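Local coordinates for uncharacterized protein (Acinetobacter baumannii, PDB 4PUX) that is of unknown function but folds as an antiparallel beta-barrel-like protein of the DUF3237 family, at residues L15-W27 with R39-L53. Sequence-based numbering, arbitrary orientation.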
ATOM      1  N   LEU A  15       3.922   0.033 -13.099  1.00  9.42           N
ATOM      2  CA  LEU A  15       4.156  -1.381 -12.866  1.00 10.34           C
ATOM      3  C   LEU A  15       2.854  -2.194 -13.016  1.00 10.41           C
ATOM      4  O   LEU A  15       2.730  -3.079 -13.889  1.00 11.08           O
ATOM      5  CB  LEU A  15       4.801  -1.601 -11.470  1.00 10.57           C
ATOM      6  CG  LEU A  15       5.076  -3.085 -11.151  1.00 12.74           C
ATOM      7  CD1 LEU A  15       6.038  -3.740 -12.162  1.00 13.64           C
ATOM      8  CD2 LEU A  15       5.631  -3.218  -9.736  1.00 13.29           C
ATOM      9  N   ALA A  16       1.898  -1.920 -12.144  1.00 10.05           N
ATOM     10  CA  ALA A  16       0.562  -2.535 -12.188  1.00 11.33           C
ATOM     11  C   ALA A  16      -0.407  -1.820 -11.288  1.00  9.70           C
ATOM     12  O   ALA A  16       0.002  -1.144 -10.328  1.00  9.84           O
ATOM     13  CB  ALA A  16       0.651  -4.047 -11.742  1.00 10.29           C
ATOM     14  N   LYS A  17      -1.686  -1.987 -11.591  1.00 10.93           N
ATOM     15  CA  LYS A  17      -2.789  -1.567 -10.713  0.60 10.95           C
ATOM     16  C   LYS A  17      -3.173  -2.741  -9.820  1.00  9.67           C
ATOM     17  O   LYS A  17      -3.478  -3.823 -10.304  1.00 10.86           O
ATOM     18  CB  LYS A  17      -4.006  -1.098 -11.498  0.60 12.13           C
ATOM     19  CG  LYS A  17      -5.189  -0.686 -10.576  0.60 13.90           C
ATOM     20  CD  LYS A  17      -6.357  -0.085 -11.414  0.60 19.69           C
ATOM     21  CE  LYS A  17      -7.387   0.632 -10.549  0.60 24.83           C
ATOM     22  NZ  LYS A  17      -8.011   1.780 -11.291  0.60 32.45           N
ATOM     23  N   PHE A  18      -3.083  -2.521  -8.516  1.00 10.45           N
ATOM     24  CA  PHE A  18      -3.405  -3.489  -7.471  1.00  9.25           C
ATOM     25  C   PHE A  18      -4.776  -3.214  -6.867  1.00 10.34           C
ATOM     26  O   PHE A  18      -5.116  -2.041  -6.556  1.00 12.42           O
ATOM     27  CB  PHE A  18      -2.367  -3.441  -6.330  1.00 10.39           C
ATOM     28  CG  PHE A  18      -1.021  -4.080  -6.665  1.00  9.63           C
ATOM     29  CD1 PHE A  18      -0.131  -3.473  -7.566  1.00  9.32           C
ATOM     30  CD2 PHE A  18      -0.641  -5.294  -6.077  1.00 10.71           C
ATOM     31  CE1 PHE A  18       1.115  -4.046  -7.864  1.00 11.19           C
ATOM     32  CE2 PHE A  18       0.616  -5.877  -6.388  1.00 10.01           C
ATOM     33  CZ  PHE A  18       1.473  -5.260  -7.300  1.00 11.36           C
ATOM     34  N   SER A  19      -5.483  -4.294  -6.612  1.00  9.49           N
ATOM     35  CA  SER A  19      -6.767  -4.269  -5.925  0.70  9.72           C
ATOM     36  C   SER A  19      -6.670  -5.303  -4.786  1.00  9.91           C
ATOM     37  O   SER A  19      -6.675  -6.496  -5.047  1.00 11.51           O
ATOM     38  CB  SER A  19      -7.899  -4.560  -6.939  0.70 11.24           C
ATOM     39  OG  SER A  19      -7.837  -3.633  -8.032  0.70 13.25           O
ATOM     40  N   VAL A  20      -6.518  -4.835  -3.556  1.00 10.48           N
ATOM     41  CA  VAL A  20      -6.304  -5.694  -2.384  1.00 10.87           C
ATOM     42  C   VAL A  20      -7.633  -5.882  -1.643  1.00 11.19           C
ATOM     43  O   VAL A  20      -8.329  -4.906  -1.291  1.00 15.89           O
ATOM     44  CB  VAL A  20      -5.246  -5.095  -1.403  1.00 11.99           C
ATOM     45  CG1 VAL A  20      -4.913  -6.127  -0.324  1.00 13.81           C
ATOM     46  CG2 VAL A  20      -3.944  -4.637  -2.163  1.00 11.42           C
ATOM     47  N   ASP A  21      -7.963  -7.142  -1.402  1.00  9.38           N
ATOM     48  CA  ASP A  21      -9.196  -7.506  -0.664  1.00  9.08           C
ATOM     49  C   ASP A  21      -8.838  -7.678   0.834  1.00 11.33           C
ATOM     50  O   ASP A  21      -7.852  -8.358   1.171  1.00 11.22           O
ATOM     51  CB  ASP A  21      -9.770  -8.813  -1.197  1.00 10.43           C
ATOM     52  CG  ASP A  21     -10.464  -8.656  -2.535  1.00 14.81           C
ATOM     53  OD1 ASP A  21     -10.905  -7.546  -2.840  1.00 14.31           O
ATOM     54  OD2 ASP A  21     -10.577  -9.651  -3.301  1.00 20.63           O
ATOM     55  N   LEU A  22      -9.678  -7.092   1.703  1.00 10.96           N
ATOM     56  CA  LEU A  22      -9.526  -7.148   3.180  1.00  9.68           C
ATOM     57  C   LEU A  22     -10.812  -7.780   3.764  1.00 11.05           C
ATOM     58  O   LEU A  22     -11.500  -7.175   4.596  1.00 12.95           O
ATOM     59  CB  LEU A  22      -9.317  -5.733   3.731  1.00 11.44           C
ATOM     60  CG  LEU A  22      -8.252  -4.918   3.020  1.00 11.32           C
ATOM     61  CD1 LEU A  22      -8.246  -3.504   3.580  1.00 13.78           C
ATOM     62  CD2 LEU A  22      -6.880  -5.577   3.142  1.00 12.19           C
ATOM     63  N   ASN A  23     -11.159  -8.986   3.267  1.00 11.59           N
ATOM     64  CA  ASN A  23     -12.484  -9.563   3.517  1.00 10.46           C
ATOM     65  C   ASN A  23     -12.528 -10.476   4.782  1.00 11.27           C
ATOM     66  O   ASN A  23     -12.941 -11.645   4.750  1.00 15.13           O
ATOM     67  CB  ASN A  23     -12.981 -10.329   2.269  1.00 11.24           C
ATOM     68  CG  ASN A  23     -13.254  -9.440   1.037  1.00 14.02           C
ATOM     69  OD1 ASN A  23     -13.262  -9.959  -0.116  1.00 18.36           O
ATOM     70  ND2 ASN A  23     -13.445  -8.190   1.229  1.00 15.68           N
ATOM     71  N   ALA A  24     -12.058  -9.910   5.881  1.00 13.15           N
ATOM     72  CA  ALA A  24     -12.050 -10.552   7.192  1.00 13.01           C
ATOM     73  C   ALA A  24     -12.144  -9.468   8.249  1.00 13.24           C
ATOM     74  O   ALA A  24     -11.799  -8.319   7.991  1.00 15.43           O
ATOM     75  CB  ALA A  24     -10.755 -11.377   7.401  1.00 13.73           C
ATOM     76  N   PRO A  25     -12.634  -9.824   9.451  1.00 13.68           N
ATOM     77  CA  PRO A  25     -12.685  -8.792  10.482  1.00 14.07           C
ATOM     78  C   PRO A  25     -11.284  -8.300  10.912  1.00 12.64           C
ATOM     79  O   PRO A  25     -10.305  -9.063  10.911  1.00 13.38           O
ATOM     80  CB  PRO A  25     -13.398  -9.490  11.665  1.00 18.33           C
ATOM     81  CG  PRO A  25     -13.960 -10.748  11.112  1.00 22.05           C
ATOM     82  CD  PRO A  25     -13.176 -11.113   9.888  1.00 16.97           C
ATOM     83  N   VAL A  26     -11.195  -7.012  11.241  1.00 12.63           N
ATOM     84  CA  VAL A  26      -9.969  -6.413  11.776  1.00 11.72           C
ATOM     85  C   VAL A  26      -9.837  -6.787  13.246  1.00 10.07           C
ATOM     86  O   VAL A  26     -10.823  -6.745  13.981  1.00 12.63           O
ATOM     87  CB  VAL A  26      -9.973  -4.869  11.640  1.00 12.86           C
ATOM     88  CG1 VAL A  26      -8.725  -4.254  12.275  1.00 13.56           C
ATOM     89  CG2 VAL A  26     -10.091  -4.430  10.157  1.00 15.80           C
ATOM     90  N   TRP A  27      -8.641  -7.222  13.645  1.00 10.09           N
ATOM     91  CA  TRP A  27      -8.326  -7.354  15.062  1.00  9.50           C
ATOM     92  C   TRP A  27      -7.906  -5.975  15.622  1.00 10.78           C
ATOM     93  O   TRP A  27      -6.881  -5.414  15.224  1.00 11.22           O
ATOM     94  CB  TRP A  27      -7.271  -8.423  15.330  1.00 10.32           C
ATOM     95  CG  TRP A  27      -7.720  -9.856  15.229  1.00 11.78           C
ATOM     96  CD1 TRP A  27      -8.598 -10.525  16.102  1.00 12.79           C
ATOM     97  CD2 TRP A  27      -7.373 -10.791  14.231  1.00 12.28           C
ATOM     98  NE1 TRP A  27      -8.745 -11.817  15.710  1.00 13.82           N
ATOM     99  CE2 TRP A  27      -8.009 -12.018  14.568  1.00 12.94           C
ATOM    100  CE3 TRP A  27      -6.514 -10.759  13.126  1.00 12.41           C
ATOM    101  CZ2 TRP A  27      -7.844 -13.183  13.814  1.00 14.34           C
ATOM    102  CZ3 TRP A  27      -6.385 -11.921  12.352  1.00 13.63           C
ATOM    103  CH2 TRP A  27      -7.014 -13.116  12.725  1.00 14.32           C
ATOM    104  N   ARG A  39      -3.805  -2.228  14.987  1.00  9.59           N
ATOM    105  CA  ARG A  39      -4.870  -2.848  14.195  1.00  9.75           C
ATOM    106  C   ARG A  39      -4.213  -3.878  13.254  1.00  8.91           C
ATOM    107  O   ARG A  39      -3.268  -3.537  12.522  1.00 12.48           O
ATOM    108  CB  ARG A  39      -5.634  -1.793  13.351  1.00 10.59           C
ATOM    109  CG  ARG A  39      -6.087  -0.586  14.163  1.00 12.26           C
ATOM    110  CD  ARG A  39      -6.870   0.389  13.316  1.00 15.59           C
ATOM    111  NE  ARG A  39      -8.167  -0.137  12.927  1.00 17.93           N
ATOM    112  CZ  ARG A  39      -8.648  -0.200  11.684  1.00 17.06           C
ATOM    113  NH1 ARG A  39      -7.978   0.282  10.647  1.00 20.01           N
ATOM    114  NH2 ARG A  39      -9.862  -0.687  11.496  1.00 20.97           N
ATOM    115  N   ILE A  40      -4.682  -5.128  13.281  1.00  9.84           N
ATOM    116  CA  ILE A  40      -4.142  -6.200  12.412  1.00  9.65           C
ATOM    117  C   ILE A  40      -5.237  -6.524  11.423  1.00  8.87           C
ATOM    118  O   ILE A  40      -6.310  -7.015  11.782  1.00  9.70           O
ATOM    119  CB  ILE A  40      -3.650  -7.418  13.214  1.00  9.32           C
ATOM    120  CG1 ILE A  40      -2.583  -6.994  14.239  1.00 10.79           C
ATOM    121  CG2 ILE A  40      -3.164  -8.536  12.266  1.00 11.43           C
ATOM    122  CD1 ILE A  40      -2.155  -8.096  15.204  1.00 13.40           C
ATOM    123  N   ILE A  41      -5.005  -6.092  10.192  1.00  8.85           N
ATOM    124  CA  ILE A  41      -5.994  -6.083   9.104  1.00 10.47           C
ATOM    125  C   ILE A  41      -5.648  -7.191   8.065  1.00  9.33           C
ATOM    126  O   ILE A  41      -4.681  -7.036   7.286  1.00  8.97           O
ATOM    127  CB  ILE A  41      -5.992  -4.710   8.399  1.00 10.29           C
ATOM    128  CG1 ILE A  41      -6.187  -3.559   9.396  1.00 11.60           C
ATOM    129  CG2 ILE A  41      -7.017  -4.679   7.238  1.00 12.66           C
ATOM    130  CD1 ILE A  41      -5.793  -2.211   8.883  1.00 16.20           C
ATOM    131  N   PRO A  42      -6.290  -8.361   8.159  1.00 10.38           N
ATOM    132  CA  PRO A  42      -5.982  -9.453   7.217  1.00 10.52           C
ATOM    133  C   PRO A  42      -6.141  -9.120   5.747  1.00  9.47           C
ATOM    134  O   PRO A  42      -7.107  -8.485   5.349  1.00 11.52           O
ATOM    135  CB  PRO A  42      -6.940 -10.571   7.633  1.00 14.03           C
ATOM    136  CG  PRO A  42      -7.237 -10.313   9.038  1.00 14.43           C
ATOM    137  CD  PRO A  42      -7.359  -8.783   9.085  1.00 11.36           C
ATOM    138  N   ILE A  43      -5.157  -9.569   4.973  1.00 10.13           N
ATOM    139  CA  ILE A  43      -5.203  -9.509   3.512  1.00  9.27           C
ATOM    140  C   ILE A  43      -5.646 -10.877   2.982  1.00 11.20           C
ATOM    141  O   ILE A  43      -4.953 -11.866   3.159  1.00 14.09           O
ATOM    142  CB  ILE A  43      -3.827  -9.086   2.917  1.00  9.34           C
ATOM    143  CG1 ILE A  43      -3.554  -7.613   3.323  1.00  9.64           C
ATOM    144  CG2 ILE A  43      -3.778  -9.351   1.385  1.00 11.79           C
ATOM    145  CD1 ILE A  43      -2.120  -7.200   3.149  1.00 11.47           C
ATOM    146  N   THR A  44      -6.823 -10.918   2.333  1.00  9.99           N
ATOM    147  CA  THR A  44      -7.458 -12.191   1.986  1.00  9.57           C
ATOM    148  C   THR A  44      -7.343 -12.592   0.528  1.00 10.64           C
ATOM    149  O   THR A  44      -7.611 -13.757   0.162  1.00 13.44           O
ATOM    150  CB  THR A  44      -8.973 -12.144   2.419  1.00 10.98           C
ATOM    151  OG1 THR A  44      -9.642 -11.071   1.747  1.00 11.45           O
ATOM    152  CG2 THR A  44      -9.072 -11.951   3.942  1.00 12.58           C
ATOM    153  N   GLY A  45      -6.931 -11.648  -0.311  1.00  9.77           N
ATOM    154  CA  GLY A  45      -6.801 -11.886  -1.749  1.00 11.08           C
ATOM    155  C   GLY A  45      -6.746 -10.567  -2.509  1.00 10.20           C
ATOM    156  O   GLY A  45      -6.473  -9.514  -1.931  1.00 10.24           O
ATOM    157  N   GLY A  46      -6.991 -10.651  -3.812  1.00 10.84           N
ATOM    158  CA  GLY A  46      -6.991  -9.516  -4.690  1.00 12.29           C
ATOM    159  C   GLY A  46      -6.297  -9.807  -5.999  1.00  9.21           C
ATOM    160  O   GLY A  46      -6.083 -10.967  -6.345  1.00  9.66           O
ATOM    161  N   THR A  47      -6.069  -8.756  -6.781  1.00  9.69           N
ATOM    162  CA  THR A  47      -5.525  -8.884  -8.134  1.00 10.42           C
ATOM    163  C   THR A  47      -4.521  -7.796  -8.417  1.00  8.97           C
ATOM    164  O   THR A  47      -4.482  -6.741  -7.720  1.00 10.49           O
ATOM    165  CB  THR A  47      -6.641  -8.782  -9.220  1.00 11.61           C
ATOM    166  OG1 THR A  47      -7.287  -7.513  -9.129  1.00 13.71           O
ATOM    167  CG2 THR A  47      -7.638  -9.933  -9.082  1.00 14.04           C
ATOM    168  N   PHE A  48      -3.695  -8.008  -9.443  1.00 10.40           N
ATOM    169  CA  PHE A  48      -2.875  -6.927 -10.005  1.00 11.07           C
ATOM    170  C   PHE A  48      -2.785  -7.081 -11.517  1.00  8.85           C
ATOM    171  O   PHE A  48      -2.770  -8.212 -12.039  1.00  9.53           O
ATOM    172  CB  PHE A  48      -1.470  -6.861  -9.367  1.00 10.25           C
ATOM    173  CG  PHE A  48      -0.730  -8.185  -9.331  1.00 11.47           C
ATOM    174  CD1 PHE A  48      -0.925  -9.075  -8.273  1.00 10.27           C
ATOM    175  CD2 PHE A  48       0.223  -8.506 -10.305  1.00 11.29           C
ATOM    176  CE1 PHE A  48      -0.273 -10.302  -8.253  1.00 11.16           C
ATOM    177  CE2 PHE A  48       0.891  -9.732 -10.272  1.00 10.21           C
ATOM    178  CZ  PHE A  48       0.676 -10.606  -9.237  1.00 10.99           C
ATOM    179  N   GLU A  49      -2.731  -5.944 -12.206  1.00  9.88           N
ATOM    180  CA  GLU A  49      -2.760  -5.919 -13.668  1.00 10.98           C
ATOM    181  C   GLU A  49      -1.922  -4.775 -14.212  1.00 11.02           C
ATOM    182  O   GLU A  49      -2.212  -3.603 -13.982  1.00 11.00           O
ATOM    183  CB  GLU A  49      -4.206  -5.777 -14.154  1.00 13.20           C
ATOM    184  CG  GLU A  49      -4.380  -5.804 -15.715  1.00 14.50           C
ATOM    185  CD  GLU A  49      -4.303  -7.205 -16.330  1.00 15.92           C
ATOM    186  OE1 GLU A  49      -4.119  -8.178 -15.564  1.00 17.22           O
ATOM    187  OE2 GLU A  49      -4.419  -7.322 -17.595  1.00 22.06           O
ATOM    188  N   GLY A  50      -0.828  -5.136 -14.901  1.00 10.71           N
ATOM    189  CA  GLY A  50       0.041  -4.179 -15.602  1.00 11.37           C
ATOM    190  C   GLY A  50       0.633  -4.795 -16.851  1.00 11.49           C
ATOM    191  O   GLY A  50       0.447  -5.982 -17.112  1.00 13.05           O
ATOM    192  N   LYS A  51       1.371  -3.997 -17.613  1.00 12.87           N
ATOM    193  CA  LYS A  51       1.938  -4.457 -18.882  1.00 14.30           C
ATOM    194  C   LYS A  51       2.847  -5.698 -18.692  1.00 14.14           C
ATOM    195  O   LYS A  51       2.715  -6.707 -19.444  1.00 18.42           O
ATOM    196  CB  LYS A  51       2.732  -3.313 -19.559  1.00 17.36           C
ATOM    197  CG  LYS A  51       3.277  -3.642 -20.965  1.00 22.27           C
ATOM    198  CD  LYS A  51       4.002  -2.421 -21.577  1.00 28.15           C
ATOM    199  CE  LYS A  51       4.462  -2.697 -22.995  1.00 36.62           C
ATOM    200  NZ  LYS A  51       5.180  -1.509 -23.573  1.00 44.91           N
ATOM    201  N   SER A  52       3.696  -5.669 -17.651  1.00 15.37           N
ATOM    202  CA  SER A  52       4.757  -6.664 -17.430  0.50 18.46           C
ATOM    203  C   SER A  52       4.529  -7.528 -16.195  1.00 14.96           C
ATOM    204  O   SER A  52       5.371  -8.368 -15.865  1.00 17.77           O
ATOM    205  CB  SER A  52       6.125  -5.952 -17.271  0.50 21.09           C
ATOM    206  OG  SER A  52       6.313  -5.395 -15.958  0.50 24.80           O
ATOM    207  N   LEU A  53       3.396  -7.322 -15.528  1.00 10.97           N
ATOM    208  CA  LEU A  53       3.119  -7.974 -14.231  1.00 11.02           C
ATOM    209  C   LEU A  53       1.609  -8.102 -14.007  1.00 10.39           C
ATOM    210  O   LEU A  53       0.890  -7.098 -13.902  1.00 12.10           O
ATOM    211  CB  LEU A  53       3.719  -7.146 -13.095  1.00 11.63           C
ATOM    212  CG  LEU A  53       3.629  -7.757 -11.695  1.00 11.96           C
ATOM    213  CD1 LEU A  53       4.473  -9.029 -11.546  1.00 12.53           C
ATOM    214  CD2 LEU A  53       3.993  -6.748 -10.597  1.00 13.36           C
TER
HETATM  215  O   HOH W   1       4.311  -3.409 -16.084  1.00 20.72           O
HETATM  216  O   HOH W   2      -6.193  -4.896 -10.228  1.00 22.36           O
HETATM  217  O   HOH W   3     -10.798 -12.241  -0.441  1.00 18.03           O
HETATM  218  O   HOH W   4      -9.274  -7.361   7.016  1.00 30.32           O
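Antiparallel strands 15-21 and 45-49 pair in the barrel wall, and beyond the loops a second, separate ladder joins Trp27 to Ile40. In the longer ladder, Lys17 with Glu49 and Ser19 with Thr47 are hydrogen-bonded pairs; Ser19 N reaches Thr47 O at 2.9 Å. Between them lies the non-hydrogen-bonded pair Phe18 and Phe48. The backbone pairing puts Phe48 CB over the centre of the Phe18 ring, 3.7 Å from the centroid, a CH-pi contact. With CG between backbone N and carbonyl carbon (chi1 50°), the Phe48 ring is set beside that of Phe18, tilted by 22° but slid apart with little overlap. Gly46 CA lies 3.1 Å from Ser19 O, a CA-H...O contact at the non-hydrogen-bonded pair with Val20. On the face carrying Ser19 and Thr47, one water links Thr47 OG1 to Lys17 O, joined by Ser19 OG in one of its two conformers. Thr44 secures the end of the ladder: its N donates to Asp21 O at 3.0 Å, while OG1 accepts from Asn23 N at 3.0 Å, bracing the inverse gamma turn centred on Asn23. The register then shifts by one. Trp27 lays CZ3 against Pro42 CG at 3.8 Å, and Val26 CG1 sits over one face of the Arg39 guanidinium, whose NH2 forms a salt bridge with Glu28. Strand 151-159 flanks 15-21 on its other edge, where Leu15 and Ala16 form a classic beta bulge facing Ala156; Tyr154 stacks on Phe18. From strand 73-83, Leu81 packs on Phe18 and Phe48, and Tyr79 on Val20 and Ile43.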